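Predicted ATPase involved in replication control, Cdc46/Mcm family (Methanopyrus kandleri AV19, PDB 3F8T) probably binds ATP and single-stranded DNA, as expected of a member of the MCM family of replicative helicases. Local coordinates at residues G20-A23 with S24-L28; A461-R464 with M465-S468. The protein carries 2 engineered substitutions. All blocks are in the same frame, centred on the assembly; numbering follows the deposited sequence.

Interaction 1 (G20-A23 with S24-L28); sequences GEVA and SRFGL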
loop_
_atom_site.group_PDB
_atom_site.type_symbol
_atom_site.label_atom_id
_atom_site.label_comp_id
_atom_site.label_asym_id
_atom_site.label_seq_id
_atom_site.Cartn_x
_atom_site.Cartn_y
_atom_site.Cartn_z
ATOM N N GLY A 20 11.193 28.668 -37.021
ATOM C CA GLY A 20 10.150 29.691 -37.147
ATOM C C GLY A 20 8.917 29.212 -37.894
ATOM O O GLY A 20 7.781 29.455 -37.466
ATOM N N GLU A 21 9.137 28.516 -39.006
ATOM C CA GLU A 21 8.038 27.944 -39.770
ATOM C C GLU A 21 7.246 26.911 -38.959
ATOM O O GLU A 21 6.010 26.921 -38.979
ATOM C CB GLU A 21 8.537 27.358 -41.094
ATOM C CG GLU A 21 8.872 28.442 -42.118
ATOM C CD GLU A 21 9.948 28.036 -43.122
ATOM O OE1 GLU A 21 10.201 26.818 -43.305
ATOM O OE2 GLU A 21 10.538 28.953 -43.738
ATOM N N VAL A 22 7.954 26.035 -38.244
ATOM C CA VAL A 22 7.288 25.031 -37.414
ATOM C C VAL A 22 6.469 25.721 -36.325
ATOM O O VAL A 22 5.299 25.396 -36.140
ATOM C CB VAL A 22 8.281 23.999 -36.785
ATOM C CG1 VAL A 22 7.525 22.947 -35.992
ATOM C CG2 VAL A 22 9.098 23.307 -37.860
ATOM N N ALA A 23 7.079 26.684 -35.636
ATOM C CA ALA A 23 6.405 27.429 -34.568
ATOM C C ALA A 23 5.105 28.061 -35.071
ATOM O O ALA A 23 4.044 27.889 -34.458
ATOM C CB ALA A 23 7.329 28.498 -33.987
ATOM N N SER A 24 5.197 28.755 -36.209
ATOM C CA SER A 24 4.049 29.431 -36.820
ATOM C C SER A 24 2.931 28.438 -37.127
ATOM O O SER A 24 1.759 28.695 -36.817
ATOM C CB SER A 24 4.487 30.150 -38.102
ATOM O OG SER A 24 3.399 30.832 -38.710
ATOM N N ARG A 25 3.320 27.310 -37.723
ATOM C CA ARG A 25 2.432 26.205 -38.080
ATOM C C ARG A 25 1.624 25.673 -36.887
ATOM O O ARG A 25 0.474 25.275 -37.043
ATOM C CB ARG A 25 3.258 25.071 -38.707
ATOM C CG ARG A 25 2.460 23.992 -39.410
ATOM C CD ARG A 25 3.191 23.518 -40.670
ATOM N NE ARG A 25 4.189 22.468 -40.438
ATOM C CZ ARG A 25 5.507 22.596 -40.641
ATOM N NH1 ARG A 25 6.035 23.741 -41.068
ATOM N NH2 ARG A 25 6.309 21.572 -40.409
ATOM N N PHE A 26 2.239 25.675 -35.702
ATOM C CA PHE A 26 1.634 25.096 -34.512
ATOM C C PHE A 26 1.132 26.149 -33.525
ATOM O O PHE A 26 0.725 25.819 -32.414
ATOM C CB PHE A 26 2.640 24.137 -33.859
ATOM C CG PHE A 26 2.771 22.838 -34.590
ATOM C CD1 PHE A 26 3.737 22.673 -35.586
ATOM C CD2 PHE A 26 1.898 21.786 -34.319
ATOM C CE1 PHE A 26 3.848 21.477 -36.276
ATOM C CE2 PHE A 26 2.001 20.576 -35.007
ATOM C CZ PHE A 26 2.974 20.421 -35.984
ATOM N N GLY A 27 1.149 27.411 -33.954
ATOM C CA GLY A 27 0.626 28.525 -33.164
ATOM C C GLY A 27 1.456 28.856 -31.944
ATOM O O GLY A 27 0.909 29.270 -30.927
ATOM N N LEU A 28 2.775 28.667 -32.062
ATOM C CA LEU A 28 3.737 28.949 -30.991
ATOM C C LEU A 28 4.585 30.168 -31.312
ATOM O O LEU A 28 5.011 30.324 -32.455
ATOM C CB LEU A 28 4.686 27.755 -30.796
ATOM C CG LEU A 28 4.048 26.438 -30.364
ATOM C CD1 LEU A 28 5.104 25.363 -30.332
ATOM C CD2 LEU A 28 3.389 26.608 -28.994
#
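Phe26 lies alongside Val22, one helical turn further on, and the two side chains point the same way as helix 19-25 comes to its end. Starting at the root of the side chain, Phe26 CB lies 3.7 Å from Val22 O. Its CG stands anti to its own carbonyl carbon (chi1 -76°), which swings the ring back along the helix instead of out past its end. CD1 is the atom that does most of the touching: it comes within 3.2 Å of Val22 O, which lies at the ring's edge and in its plane, and within 3.8 Å of Val22 CG1. CE1, farther out, meets the same methyl. Phenylalanine suits this place because a flat ring can turn an edge to Val22 O, lie against the valine methyl and still reach helix 74-88. Valine suits its own because its CG1 branch, set beside its carbonyl carbon, reaches the ring while CG2 comes near Arg25 NH2. Were Phe26 replaced by an alanine, Val22 CG1 would probably lose its aromatic neighbour and a gap would open beside the helix end.

The backbone closes in a Schellman motif. Leu28 N bonds to Ala23 O at 2.8 Å, nearly straight at 169° although the donor sits above the carbonyl plane, and Gly27 N bonds to Ser24 O at 3.2 Å. Gly27 is the C-prime residue; its positive phi of 70° is a conformation that glycine adopts with little strain. The turn also brings Leu28 CB to 4.2 Å from Ala23 CB, an apolar contact across the cap.

In the N-terminal domain this capped helix packs on two others: Phe26 and Leu28 lean on helix 74-88 through Pro79, Glu83, Leu76 and Ala80, while Val22, Ala23 and Leu28 meet Leu33 of helix 30-37.

Interaction 2 (A461-R464 with M465-S468); sequences AHAR and MRLS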
loop_
_atom_site.group_PDB
_atom_site.type_symbol
_atom_site.label_atom_id
_atom_site.label_comp_id
_atom_site.label_asym_id
_atom_site.label_seq_id
_atom_site.Cartn_x
_atom_site.Cartn_y
_atom_site.Cartn_z
ATOM N N ALA A 461 8.108 -6.468 13.929
ATOM C CA ALA A 461 7.290 -5.254 13.969
ATOM C C ALA A 461 7.724 -4.300 15.073
ATOM O O ALA A 461 7.833 -3.078 14.849
ATOM C CB ALA A 461 5.800 -5.600 14.100
ATOM N N HIS A 462 8.020 -4.841 16.260
ATOM C CA HIS A 462 8.466 -3.991 17.347
ATOM C C HIS A 462 9.853 -3.386 17.044
ATOM O O HIS A 462 10.123 -2.235 17.394
ATOM C CB HIS A 462 8.452 -4.706 18.696
ATOM C CG HIS A 462 8.787 -3.796 19.837
ATOM N ND1 HIS A 462 7.940 -2.791 20.257
ATOM C CD2 HIS A 462 9.898 -3.694 20.601
ATOM C CE1 HIS A 462 8.502 -2.128 21.254
ATOM N NE2 HIS A 462 9.692 -2.654 21.480
ATOM N N ALA A 463 10.724 -4.149 16.384
ATOM C CA ALA A 463 12.032 -3.601 15.992
ATOM C C ALA A 463 11.848 -2.446 14.991
ATOM O O ALA A 463 12.521 -1.414 15.093
ATOM C CB ALA A 463 12.949 -4.701 15.434
ATOM N N ARG A 464 10.922 -2.590 14.040
ATOM C CA ARG A 464 10.600 -1.457 13.143
ATOM C C ARG A 464 10.136 -0.225 13.926
ATOM O O ARG A 464 10.490 0.920 13.597
ATOM C CB ARG A 464 9.545 -1.856 12.093
ATOM C CG ARG A 464 10.061 -2.920 11.130
ATOM C CD ARG A 464 9.188 -3.132 9.888
ATOM N NE ARG A 464 8.208 -4.142 10.212
ATOM C CZ ARG A 464 8.294 -5.423 9.911
ATOM N NH1 ARG A 464 9.295 -5.910 9.187
ATOM N NH2 ARG A 464 7.330 -6.210 10.309
ATOM N N MET A 465 9.350 -0.469 14.977
ATOM C CA MET A 465 8.810 0.590 15.831
ATOM C C MET A 465 9.902 1.348 16.588
ATOM O O MET A 465 9.692 2.495 17.018
ATOM C CB MET A 465 7.840 -0.033 16.829
ATOM C CG MET A 465 6.793 0.879 17.374
ATOM S SD MET A 465 5.700 -0.135 18.403
ATOM C CE MET A 465 4.318 -0.421 17.338
ATOM N N ARG A 466 11.053 0.695 16.765
ATOM C CA ARG A 466 12.224 1.298 17.409
ATOM C C ARG A 466 13.185 1.839 16.358
ATOM O O ARG A 466 14.321 2.224 16.689
ATOM C CB ARG A 466 12.984 0.245 18.233
ATOM C CG ARG A 466 12.292 -0.290 19.464
ATOM C CD ARG A 466 13.254 -1.144 20.307
ATOM N NE ARG A 466 13.727 -2.338 19.596
ATOM C CZ ARG A 466 14.927 -2.459 19.031
ATOM N NH1 ARG A 466 15.809 -1.467 19.106
ATOM N NH2 ARG A 466 15.252 -3.575 18.393
ATOM N N LEU A 467 12.732 1.858 15.104
ATOM C CA LEU A 467 13.545 2.235 13.945
ATOM C C LEU A 467 14.827 1.407 13.876
ATOM O O LEU A 467 15.912 1.931 13.606
ATOM C CB LEU A 467 13.864 3.750 13.961
ATOM C CG LEU A 467 12.694 4.741 13.996
ATOM C CD1 LEU A 467 13.241 6.169 14.048
ATOM C CD2 LEU A 467 11.783 4.571 12.770
ATOM N N SER A 468 14.702 0.101 14.097
ATOM C CA SER A 468 15.867 -0.759 14.101
ATOM C C SER A 468 15.820 -1.884 13.060
ATOM O O SER A 468 14.745 -2.383 12.691
ATOM C CB SER A 468 16.098 -1.316 15.509
ATOM O OG SER A 468 17.082 -2.326 15.479
#
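Ala461 O accepts Met465 N at 3.0 Å, a regular i to i+4 bond; the next, Arg466 N to His462 O, is already weak as helix 449-465 of the AAA-lid domain closes in a Schellman motif. Alanine is small enough here to lie against Leu227 of helix 219-229.

His462 comes next, its CG anti to the backbone N (chi1 -175°), a setting that carries the imidazole toward the residues that follow. Met465 crosses it at about a right angle, SD 3.9 Å from ND1 in an oblique sulfur-aromatic contact. Arg466 CD passes 4.0 Å from His462 NE2, the arginine's aliphatic part packing against the ring. ND1 is buried and has no hydrogen-bonding partner in the model.

Ala463, whose short side chain lets Arg466 NH2 come within 3.9 Å of its CB, gives the cap its main acceptor. Its O takes Arg466 N and Ser468 N from opposite faces of the carbonyl plane, the latter at 2.8 Å. Arg466 NH2 forms a salt bridge with Asp475 OD2 of helix 473-489.

Arg464 sends its guanidinium away, NH1 to Glu238 in a salt bridge and NE to Phe230 O in a hydrogen bond, and serves the cap through its carbonyl. Leu467, the C-prime residue, has a positive phi of 54° although not glycine; its side chain packs on helix 396-409, and its N reaches Arg464 O at 2.9 Å from above the carbonyl plane.

How the interactions relate
Interactions 1 and 2 end two helices with the same device, a Schellman motif, but in different domains: 20-28 in the N-terminal domain, 461-468 in the AAA-lid domain. They do not touch. Their centres are 59 Å apart, their nearest atoms about 48 Å, and they lie on opposite sides of the chain's centre. Interaction 1, 45 Å from that centre, is partly exposed and has glycine at the C-prime position; interaction 2, only 19 Å from it, is buried and puts leucine there, its side chain packed on helix 396-409. Neither site includes a bound nucleotide or DNA. Interaction 1 stays among N-terminal helices, whereas interaction 2 also braces the lid helix against helix 219-229 of the P-loop part.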